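Local coordinates for chemotaxis signal transduction protein (PDB 2QDL) that serves as the scaffolding protein CheW of bacterial chemotaxis, probably coupling chemoreceptors to the histidine kinase CheA, at residues 10-14 with 105-111; 19-24 with 70-75; 122-126 with 138-144. All coordinates share one frame; numbering follows the deposited sequence.

Interaction 1 of 3, residues 10-14 with 105-111; sequences MPKKI and PIDENSI
The side chain of K12 lies across segment 105-111 and shows how a lysine can be used along its whole length. Its CB sits beside the backbone of I106, 3.4 Å from I106 O. With CG anti to the backbone N (chi1 -175°) and the next two torsions extended, the chain runs straight out past I106. CD lies 3.7 Å from I111 CD1, with E108 CB a little farther off, and CE rests on the same methyl at 3.6 Å, K12 and I111 crossing at about a right angle. The bend at the last torsion turns NZ off this line to a salt bridge with D27; E108 OE1, 5.0 Å from K12 NZ, may add some favourable charge without contact. On the same face of the sheet as K12, I14 CG1 packs on I106 CD1 at 3.6 Å, and I106 goes on to touch A129. The backbones are joined by I106 N donating to K12 O (2.8 Å), while a water linking K12 N to I106 O replaces a second direct bond. This is the end of the antiparallel ladder between strands 12-19 and 91-106 of the CheW beta-barrel, where direct pairing gives way to a water bridge.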
loop_
_atom_site.group_PDB
_atom_site.type_symbol
_atom_site.label_atom_id
_atom_site.label_comp_id
_atom_site.label_asym_id
_atom_site.label_seq_id
_atom_site.Cartn_x
_atom_site.Cartn_y
_atom_site.Cartn_z
ATOM N N MET A 10 22.250 -4.098 -6.772
ATOM C CA MET A 10 20.821 -4.077 -7.046
ATOM C C MET A 10 20.040 -3.631 -5.780
ATOM O O MET A 10 19.580 -4.473 -4.984
ATOM C CB MET A 10 20.342 -5.427 -7.587
ATOM C CG MET A 10 20.764 -5.734 -9.064
ATOM S SD MET A 10 20.028 -4.615 -10.307
ATOM C CE MET A 10 18.297 -5.158 -10.327
ATOM N N PRO A 11 19.904 -2.294 -5.598
ATOM C CA PRO A 11 19.324 -1.676 -4.375
ATOM C C PRO A 11 17.854 -1.998 -4.147
ATOM O O PRO A 11 17.134 -2.286 -5.095
ATOM C CB PRO A 11 19.494 -0.178 -4.606
ATOM C CG PRO A 11 20.468 -0.035 -5.770
ATOM C CD PRO A 11 20.326 -1.280 -6.590
ATOM N N LYS A 12 17.416 -1.952 -2.889
ATOM C CA LYS A 12 15.981 -1.947 -2.580
ATOM C C LYS A 12 15.311 -0.774 -3.320
ATOM O O LYS A 12 15.774 0.388 -3.222
ATOM C CB LYS A 12 15.734 -1.868 -1.062
ATOM C CG LYS A 12 14.250 -1.977 -0.647
ATOM C CD LYS A 12 14.100 -1.979 0.878
ATOM C CE LYS A 12 12.696 -2.304 1.318
ATOM N NZ LYS A 12 12.340 -3.762 1.083
ATOM N N LYS A 13 14.260 -1.059 -4.085
ATOM C CA LYS A 13 13.517 0.005 -4.784
ATOM C C LYS A 13 12.139 0.146 -4.138
ATOM O O LYS A 13 11.384 -0.832 -4.053
ATOM C CB LYS A 13 13.379 -0.268 -6.279
ATOM C CG LYS A 13 14.665 -0.642 -6.993
ATOM C CD LYS A 13 15.318 0.515 -7.708
ATOM C CE LYS A 13 14.896 0.526 -9.204
ATOM N NZ LYS A 13 15.710 1.488 -10.043
ATOM N N ILE A 14 11.851 1.346 -3.638
ATOM C CA ILE A 14 10.551 1.646 -3.049
ATOM C C ILE A 14 9.708 2.493 -4.010
ATOM O O ILE A 14 10.168 3.509 -4.529
ATOM C CB ILE A 14 10.677 2.395 -1.680
ATOM C CG1 ILE A 14 11.568 1.631 -0.696
ATOM C CG2 ILE A 14 9.321 2.608 -1.091
ATOM C CD1 ILE A 14 11.189 0.200 -0.505
ATOM N N PRO A 105 15.713 4.101 -4.931
ATOM C CA PRO A 105 16.621 3.106 -4.377
ATOM C C PRO A 105 17.008 3.499 -2.969
ATOM O O PRO A 105 17.206 4.679 -2.684
ATOM C CB PRO A 105 17.837 3.206 -5.295
ATOM C CG PRO A 105 17.874 4.683 -5.674
ATOM C CD PRO A 105 16.419 5.098 -5.771
ATOM N N ILE A 106 17.102 2.529 -2.076
ATOM C CA ILE A 106 17.476 2.844 -0.707
ATOM C C ILE A 106 18.240 1.705 -0.086
ATOM O O ILE A 106 18.030 0.530 -0.428
ATOM C CB ILE A 106 16.250 3.207 0.203
ATOM C CG1 ILE A 106 15.332 2.005 0.389
ATOM C CG2 ILE A 106 15.458 4.373 -0.387
ATOM C CD1 ILE A 106 14.374 2.190 1.546
ATOM N N ASP A 107 19.098 2.045 0.859
ATOM C CA ASP A 107 19.747 1.026 1.689
ATOM C C ASP A 107 18.729 0.451 2.693
ATOM O O ASP A 107 18.208 1.157 3.555
ATOM C CB ASP A 107 20.909 1.655 2.438
ATOM C CG ASP A 107 21.842 0.642 3.053
ATOM O OD1 ASP A 107 21.462 -0.547 3.321
ATOM O OD2 ASP A 107 22.997 1.077 3.264
ATOM N N GLU A 108 18.448 -0.836 2.567
ATOM C CA GLU A 108 17.507 -1.506 3.450
ATOM C C GLU A 108 17.845 -1.297 4.936
ATOM O O GLU A 108 16.962 -1.327 5.806
ATOM C CB GLU A 108 17.462 -2.980 3.107
ATOM C CG GLU A 108 16.432 -3.751 3.887
ATOM C CD GLU A 108 16.683 -5.247 3.880
ATOM O OE1 GLU A 108 15.675 -5.965 4.009
ATOM O OE2 GLU A 108 17.859 -5.689 3.750
ATOM N N ASN A 109 19.121 -1.030 5.202
ATOM C CA ASN A 109 19.651 -0.833 6.561
ATOM C C ASN A 109 19.484 0.580 7.101
ATOM O O ASN A 109 19.815 0.868 8.254
ATOM C CB ASN A 109 21.127 -1.248 6.602
ATOM C CG ASN A 109 21.334 -2.697 6.165
ATOM O OD1 ASN A 109 20.845 -3.628 6.825
ATOM N ND2 ASN A 109 22.067 -2.898 5.038
ATOM N N SER A 110 18.956 1.459 6.269
ATOM C CA SER A 110 18.553 2.776 6.708
ATOM C C SER A 110 17.077 2.743 7.181
ATOM O O SER A 110 16.576 3.722 7.725
ATOM C CB SER A 110 18.704 3.749 5.534
ATOM O OG SER A 110 17.576 3.616 4.654
ATOM N N ILE A 111 16.383 1.623 6.963
ATOM C CA ILE A 111 14.992 1.487 7.384
ATOM C C ILE A 111 14.929 1.201 8.901
ATOM O O ILE A 111 15.460 0.199 9.379
ATOM C CB ILE A 111 14.208 0.433 6.539
ATOM C CG1 ILE A 111 14.224 0.821 5.064
ATOM C CG2 ILE A 111 12.752 0.320 6.997
ATOM C CD1 ILE A 111 13.759 -0.298 4.145
HETATM O O HOH W 1 19.730 -1.487 -1.122
#

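Interaction 2 of 3, residues 19-24 with 70-75; sequences LAEELY and FGIGKR
I72 reaches from the loop after helix 66-70 toward a type II' beta turn, L19 to E22, which joins two neighbouring strands of the CheW barrel as a tight hairpin. The two branches of I72 divide the work. CG1 stands anti to the carbonyl carbon (chi1 -62°) and carries CD1 to the phenol end of Y24, 3.3 Å from Y24 OH, and to L19 CD1. CG2, the other branch, packs against A20 CB. Y24 OH in turn donates a short bond of 2.5 Å to E22 OE1, approaching almost in line with the carboxylate's C-O bond, so a carboxylate and a hydroxyl together border the isoleucine methyl. A phenylalanine in place of Y24 would probably keep the ring beside I72 but leave E22 OE1 without its hydroxyl donor and that carboxylate freer to swing. Within the turn, E21 bends at its second torsion (chi2 88°) to bring its carboxylate round to R75, whose own chain bends at chi3. In this salt bridge the carboxylate and guanidinium planes are only 4° apart. R75 grips side-on: NE donates to E21 OE2 and NH2 to E21 OE1, both at 2.8 Å, each oxygen accepting on its syn lone pair.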
loop_
_atom_site.group_PDB
_atom_site.type_symbol
_atom_site.label_atom_id
_atom_site.label_comp_id
_atom_site.label_asym_id
_atom_site.label_seq_id
_atom_site.Cartn_x
_atom_site.Cartn_y
_atom_site.Cartn_z
ATOM N N LEU A 19 -0.674 9.885 0.258
ATOM C CA LEU A 19 -2.032 9.854 0.811
ATOM C C LEU A 19 -2.217 11.203 1.520
ATOM O O LEU A 19 -1.544 11.462 2.508
ATOM C CB LEU A 19 -2.225 8.700 1.805
ATOM C CG LEU A 19 -2.103 7.265 1.260
ATOM C CD1 LEU A 19 -2.178 6.265 2.421
ATOM C CD2 LEU A 19 -3.176 7.000 0.205
ATOM N N ALA A 20 -3.095 12.057 0.990
ATOM C CA ALA A 20 -3.248 13.434 1.479
ATOM C C ALA A 20 -1.853 14.082 1.512
ATOM O O ALA A 20 -1.129 14.050 0.499
ATOM C CB ALA A 20 -3.952 13.492 2.854
ATOM N N GLU A 21 -1.435 14.633 2.647
ATOM C CA GLU A 21 -0.152 15.338 2.617
ATOM C C GLU A 21 1.053 14.444 3.026
ATOM O O GLU A 21 2.117 14.959 3.381
ATOM C CB GLU A 21 -0.217 16.667 3.414
ATOM C CG GLU A 21 -1.335 17.669 2.941
ATOM C CD GLU A 21 -2.692 17.433 3.629
ATOM O OE1 GLU A 21 -2.681 17.025 4.810
ATOM O OE2 GLU A 21 -3.765 17.643 2.993
ATOM N N GLU A 22 0.897 13.116 2.949
ATOM C CA GLU A 22 1.907 12.207 3.512
ATOM C C GLU A 22 2.445 11.187 2.486
ATOM O O GLU A 22 1.748 10.839 1.517
ATOM C CB GLU A 22 1.369 11.500 4.768
ATOM C CG GLU A 22 0.850 12.430 5.869
ATOM C CD GLU A 22 0.087 11.682 6.959
ATOM O OE1 GLU A 22 -0.209 10.470 6.782
ATOM O OE2 GLU A 22 -0.220 12.309 8.009
ATOM N N LEU A 23 3.674 10.731 2.706
ATOM C CA LEU A 23 4.351 9.810 1.776
ATOM C C LEU A 23 4.405 8.418 2.360
ATOM O O LEU A 23 4.711 8.255 3.544
ATOM C CB LEU A 23 5.784 10.273 1.452
ATOM C CG LEU A 23 5.847 11.614 0.707
ATOM C CD1 LEU A 23 7.301 12.024 0.508
ATOM C CD2 LEU A 23 5.104 11.585 -0.625
ATOM N N TYR A 24 4.073 7.434 1.531
ATOM C CA TYR A 24 4.088 6.041 1.933
ATOM C C TYR A 24 4.834 5.269 0.870
ATOM O O TYR A 24 4.914 5.724 -0.283
ATOM C CB TYR A 24 2.640 5.524 2.131
ATOM C CG TYR A 24 2.007 6.187 3.334
ATOM C CD1 TYR A 24 1.395 7.431 3.229
ATOM C CD2 TYR A 24 2.092 5.601 4.590
ATOM C CE1 TYR A 24 0.853 8.059 4.336
ATOM C CE2 TYR A 24 1.534 6.218 5.708
ATOM C CZ TYR A 24 0.934 7.445 5.568
ATOM O OH TYR A 24 0.424 8.053 6.665
ATOM N N PHE A 70 -6.353 3.899 7.792
ATOM C CA PHE A 70 -5.377 4.529 8.684
ATOM C C PHE A 70 -5.920 5.731 9.493
ATOM O O PHE A 70 -5.357 6.089 10.504
ATOM C CB PHE A 70 -4.132 4.974 7.889
ATOM C CG PHE A 70 -3.442 3.871 7.130
ATOM C CD1 PHE A 70 -3.592 2.534 7.495
ATOM C CD2 PHE A 70 -2.630 4.177 6.040
ATOM C CE1 PHE A 70 -2.954 1.550 6.803
ATOM C CE2 PHE A 70 -1.994 3.175 5.333
ATOM C CZ PHE A 70 -2.140 1.850 5.732
ATOM N N GLY A 71 -6.990 6.362 9.014
ATOM C CA GLY A 71 -7.560 7.574 9.624
ATOM C C GLY A 71 -6.878 8.844 9.150
ATOM O O GLY A 71 -6.690 9.775 9.910
ATOM N N ILE A 72 -6.510 8.872 7.882
ATOM C CA ILE A 72 -5.869 10.039 7.262
ATOM C C ILE A 72 -6.956 10.949 6.703
ATOM O O ILE A 72 -8.034 10.466 6.311
ATOM C CB ILE A 72 -4.832 9.600 6.143
ATOM C CG1 ILE A 72 -3.694 8.755 6.774
ATOM C CG2 ILE A 72 -4.275 10.827 5.369
ATOM C CD1 ILE A 72 -2.790 8.080 5.760
ATOM N N GLY A 73 -6.697 12.255 6.680
ATOM C CA GLY A 73 -7.615 13.199 6.054
ATOM C C GLY A 73 -8.002 12.775 4.650
ATOM O O GLY A 73 -7.152 12.323 3.857
ATOM N N LYS A 74 -9.288 12.939 4.322
ATOM C CA LYS A 74 -9.807 12.466 3.031
ATOM C C LYS A 74 -9.603 13.492 1.937
ATOM O O LYS A 74 -10.567 13.951 1.319
ATOM C CB LYS A 74 -11.287 12.050 3.145
ATOM C CG LYS A 74 -11.585 11.031 4.281
ATOM C CD LYS A 74 -10.618 9.835 4.266
ATOM C CE LYS A 74 -10.865 8.880 5.430
ATOM N NZ LYS A 74 -10.502 9.421 6.771
ATOM N N ARG A 75 -8.335 13.856 1.701
ATOM C CA ARG A 75 -7.992 14.817 0.632
ATOM C C ARG A 75 -6.899 14.208 -0.239
ATOM O O ARG A 75 -6.170 13.342 0.211
ATOM C CB ARG A 75 -7.479 16.142 1.219
ATOM C CG ARG A 75 -8.266 16.629 2.432
ATOM C CD ARG A 75 -7.674 17.871 3.065
ATOM N NE ARG A 75 -6.466 17.583 3.831
ATOM C CZ ARG A 75 -6.449 17.084 5.067
ATOM N NH1 ARG A 75 -7.575 16.787 5.690
ATOM N NH2 ARG A 75 -5.295 16.885 5.690
#

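Interaction 3 of 3, residues 122-126 with 138-144; sequences TAFVE and IIKLHFL
F124 and E126 meet I138 and K140 through two backbone hydrogen bonds that bracket the pair V125 and I139. E126 N donates to I138 O at 2.7 Å, and K140 N donates to F124 O at 2.8 Å. The second bond is straight at its hydrogen (169°), yet the donor stands above the carbonyl plane of F124, 60° out of it, at the point where the chain passes from the short 3-10 segment 122-124 into the strand that begins at V125. I139 CA also lies against F124 O.

Side chains flank this core of bonds. The ring of F124, set by CG anti to the carbonyl carbon, turns back toward the other segment, where its CD1 touches L144 CD2 at 3.6 Å; F143 O lies in the plane of the same ring, at its edge. The ring of F143 likewise offers its edge to A123 O, with CD2 3.6 Å from that oxygen. K140 stretches along the backbone of the other segment, CD passing A123 O before CE reaches V125 O, and E126 extends across I138 so that OE2 comes near CG2.

Such pairing belongs to the open end of a beta hairpin, strands 125-131 and 134-139, in the curled sheet of the CheW fold. Alongside the bridge, a water ties the carboxylate of E126, through OE1, to I139 O. Beyond the last bridge the chains separate, and another water gives hydrogens to A123 O and K140 O and accepts from F143 N.

Farther out, the type I turn from L141 to L144 brings F143 and L144 back beside F124. D121 OD1 accepts from A123 N at the start of the 3-10 segment, and R69 of helix 66-70 donates to L144 O through NE while its side chain touches F124.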
loop_
_atom_site.group_PDB
_atom_site.type_symbol
_atom_site.label_atom_id
_atom_site.label_comp_id
_atom_site.label_asym_id
_atom_site.label_seq_id
_atom_site.Cartn_x
_atom_site.Cartn_y
_atom_site.Cartn_z
ATOM N N THR A 122 1.096 1.047 14.184
ATOM C CA THR A 122 2.234 0.200 13.854
ATOM C C THR A 122 1.848 -1.173 13.257
ATOM O O THR A 122 2.657 -1.789 12.600
ATOM C CB THR A 122 3.142 -0.010 15.074
ATOM O OG1 THR A 122 2.377 -0.640 16.121
ATOM C CG2 THR A 122 3.701 1.334 15.548
ATOM N N ALA A 123 0.614 -1.626 13.465
ATOM C CA ALA A 123 0.132 -2.869 12.843
ATOM C C ALA A 123 0.224 -2.804 11.323
ATOM O O ALA A 123 0.216 -3.828 10.635
ATOM C CB ALA A 123 -1.297 -3.182 13.286
ATOM N N PHE A 124 0.295 -1.581 10.813
ATOM C CA PHE A 124 0.284 -1.315 9.360
ATOM C C PHE A 124 1.647 -0.831 8.877
ATOM O O PHE A 124 1.797 -0.456 7.702
ATOM C CB PHE A 124 -0.762 -0.250 9.011
ATOM C CG PHE A 124 -2.182 -0.588 9.453
ATOM C CD1 PHE A 124 -2.786 -1.796 9.092
ATOM C CD2 PHE A 124 -2.931 0.345 10.195
ATOM C CE1 PHE A 124 -4.088 -2.079 9.495
ATOM C CE2 PHE A 124 -4.214 0.083 10.570
ATOM C CZ PHE A 124 -4.813 -1.142 10.227
ATOM N N VAL A 125 2.620 -0.783 9.776
ATOM C CA VAL A 125 3.938 -0.220 9.441
ATOM C C VAL A 125 5.019 -1.284 9.462
ATOM O O VAL A 125 5.205 -1.978 10.488
ATOM C CB VAL A 125 4.343 0.913 10.416
ATOM C CG1 VAL A 125 5.759 1.495 10.077
ATOM C CG2 VAL A 125 3.287 1.999 10.446
ATOM N N GLU A 126 5.721 -1.441 8.338
ATOM C CA GLU A 126 6.860 -2.380 8.280
ATOM C C GLU A 126 8.127 -1.711 8.841
ATOM O O GLU A 126 8.870 -2.292 9.638
ATOM C CB GLU A 126 7.108 -2.861 6.845
ATOM C CG GLU A 126 8.429 -3.654 6.669
ATOM C CD GLU A 126 8.606 -4.168 5.268
ATOM O OE1 GLU A 126 7.672 -4.834 4.751
ATOM O OE2 GLU A 126 9.671 -3.893 4.669
ATOM N N ILE A 138 6.976 2.613 5.267
ATOM C CA ILE A 138 6.798 1.458 4.451
ATOM C C ILE A 138 5.650 0.681 5.080
ATOM O O ILE A 138 5.710 0.265 6.267
ATOM C CB ILE A 138 8.103 0.602 4.346
ATOM C CG1 ILE A 138 9.224 1.438 3.720
ATOM C CG2 ILE A 138 7.824 -0.643 3.508
ATOM C CD1 ILE A 138 10.521 0.724 3.674
ATOM N N ILE A 139 4.605 0.492 4.293
ATOM C CA ILE A 139 3.386 -0.142 4.774
ATOM C C ILE A 139 3.543 -1.657 4.871
ATOM O O ILE A 139 4.156 -2.283 4.004
ATOM C CB ILE A 139 2.183 0.225 3.860
ATOM C CG1 ILE A 139 1.797 1.703 4.083
ATOM C CG2 ILE A 139 0.983 -0.805 4.025
ATOM C CD1 ILE A 139 0.879 2.259 2.991
ATOM N N LYS A 140 3.013 -2.233 5.940
ATOM C CA LYS A 140 2.949 -3.679 6.099
ATOM C C LYS A 140 1.592 -4.107 5.610
ATOM O O LYS A 140 0.562 -3.608 6.083
ATOM C CB LYS A 140 3.143 -4.068 7.581
ATOM C CG LYS A 140 2.931 -5.531 7.908
ATOM C CD LYS A 140 3.095 -5.844 9.410
ATOM C CE LYS A 140 4.573 -5.817 9.834
ATOM N NZ LYS A 140 4.819 -6.089 11.323
ATOM N N LEU A 141 1.588 -5.024 4.644
ATOM C CA LEU A 141 0.360 -5.466 3.997
ATOM C C LEU A 141 -0.426 -6.509 4.776
ATOM O O LEU A 141 -1.629 -6.642 4.570
ATOM C CB LEU A 141 0.671 -6.054 2.620
ATOM C CG LEU A 141 1.418 -5.154 1.623
ATOM C CD1 LEU A 141 1.798 -5.943 0.397
ATOM C CD2 LEU A 141 0.628 -3.883 1.292
ATOM N N HIS A 142 0.252 -7.274 5.630
ATOM C CA HIS A 142 -0.334 -8.437 6.297
ATOM C C HIS A 142 -1.781 -8.269 6.823
ATOM O O HIS A 142 -2.670 -9.045 6.456
ATOM C CB HIS A 142 0.590 -8.889 7.440
ATOM C CG HIS A 142 0.289 -10.259 7.953
ATOM N ND1 HIS A 142 1.124 -10.931 8.817
ATOM C CD2 HIS A 142 -0.745 -11.100 7.701
ATOM C CE1 HIS A 142 0.607 -12.118 9.086
ATOM N NE2 HIS A 142 -0.528 -12.239 8.426
ATOM N N PHE A 143 -2.000 -7.276 7.685
ATOM C CA PHE A 143 -3.272 -7.125 8.381
ATOM C C PHE A 143 -4.241 -6.071 7.835
ATOM O O PHE A 143 -5.228 -5.736 8.509
ATOM C CB PHE A 143 -3.017 -6.839 9.862
ATOM C CG PHE A 143 -2.012 -7.787 10.498
ATOM C CD1 PHE A 143 -2.290 -9.150 10.609
ATOM C CD2 PHE A 143 -0.783 -7.308 10.953
ATOM C CE1 PHE A 143 -1.358 -10.029 11.189
ATOM C CE2 PHE A 143 0.178 -8.178 11.532
ATOM C CZ PHE A 143 -0.115 -9.538 11.650
ATOM N N LEU A 144 -3.975 -5.549 6.639
ATOM C CA LEU A 144 -4.808 -4.487 6.081
ATOM C C LEU A 144 -6.305 -4.829 6.059
ATOM O O LEU A 144 -7.143 -3.960 6.311
ATOM C CB LEU A 144 -4.317 -4.021 4.698
ATOM C CG LEU A 144 -3.005 -3.218 4.692
ATOM C CD1 LEU A 144 -2.547 -2.970 3.216
ATOM C CD2 LEU A 144 -3.166 -1.904 5.477
HETATM O O HOH W 2 -0.699 -4.838 8.196
HETATM O O HOH W 3 5.944 -4.107 3.037
#

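The three contacts illustrate how one mixed sheet is held together at separate points. Along the chain, interaction 2 is nested within the loop that interaction 1 closes, and interaction 3 follows both. Interactions 1 and 2 lie about 23 Å apart between centres and do not touch, but are joined through the neighbouring strands 12-19 and 22-27; strand 134-139 of interaction 3 pairs in turn with strand 22-27. The centre of interaction 3 lies about 18 Å from that of interaction 1 and 15 Å from that of interaction 2. I138 packs on I111 and I14, while F124, I139 and L144 meet F70, and I139 meets Y24. Apolar side-chain contacts thus link interaction 3 to both of the others, consistent with a compact scaffold.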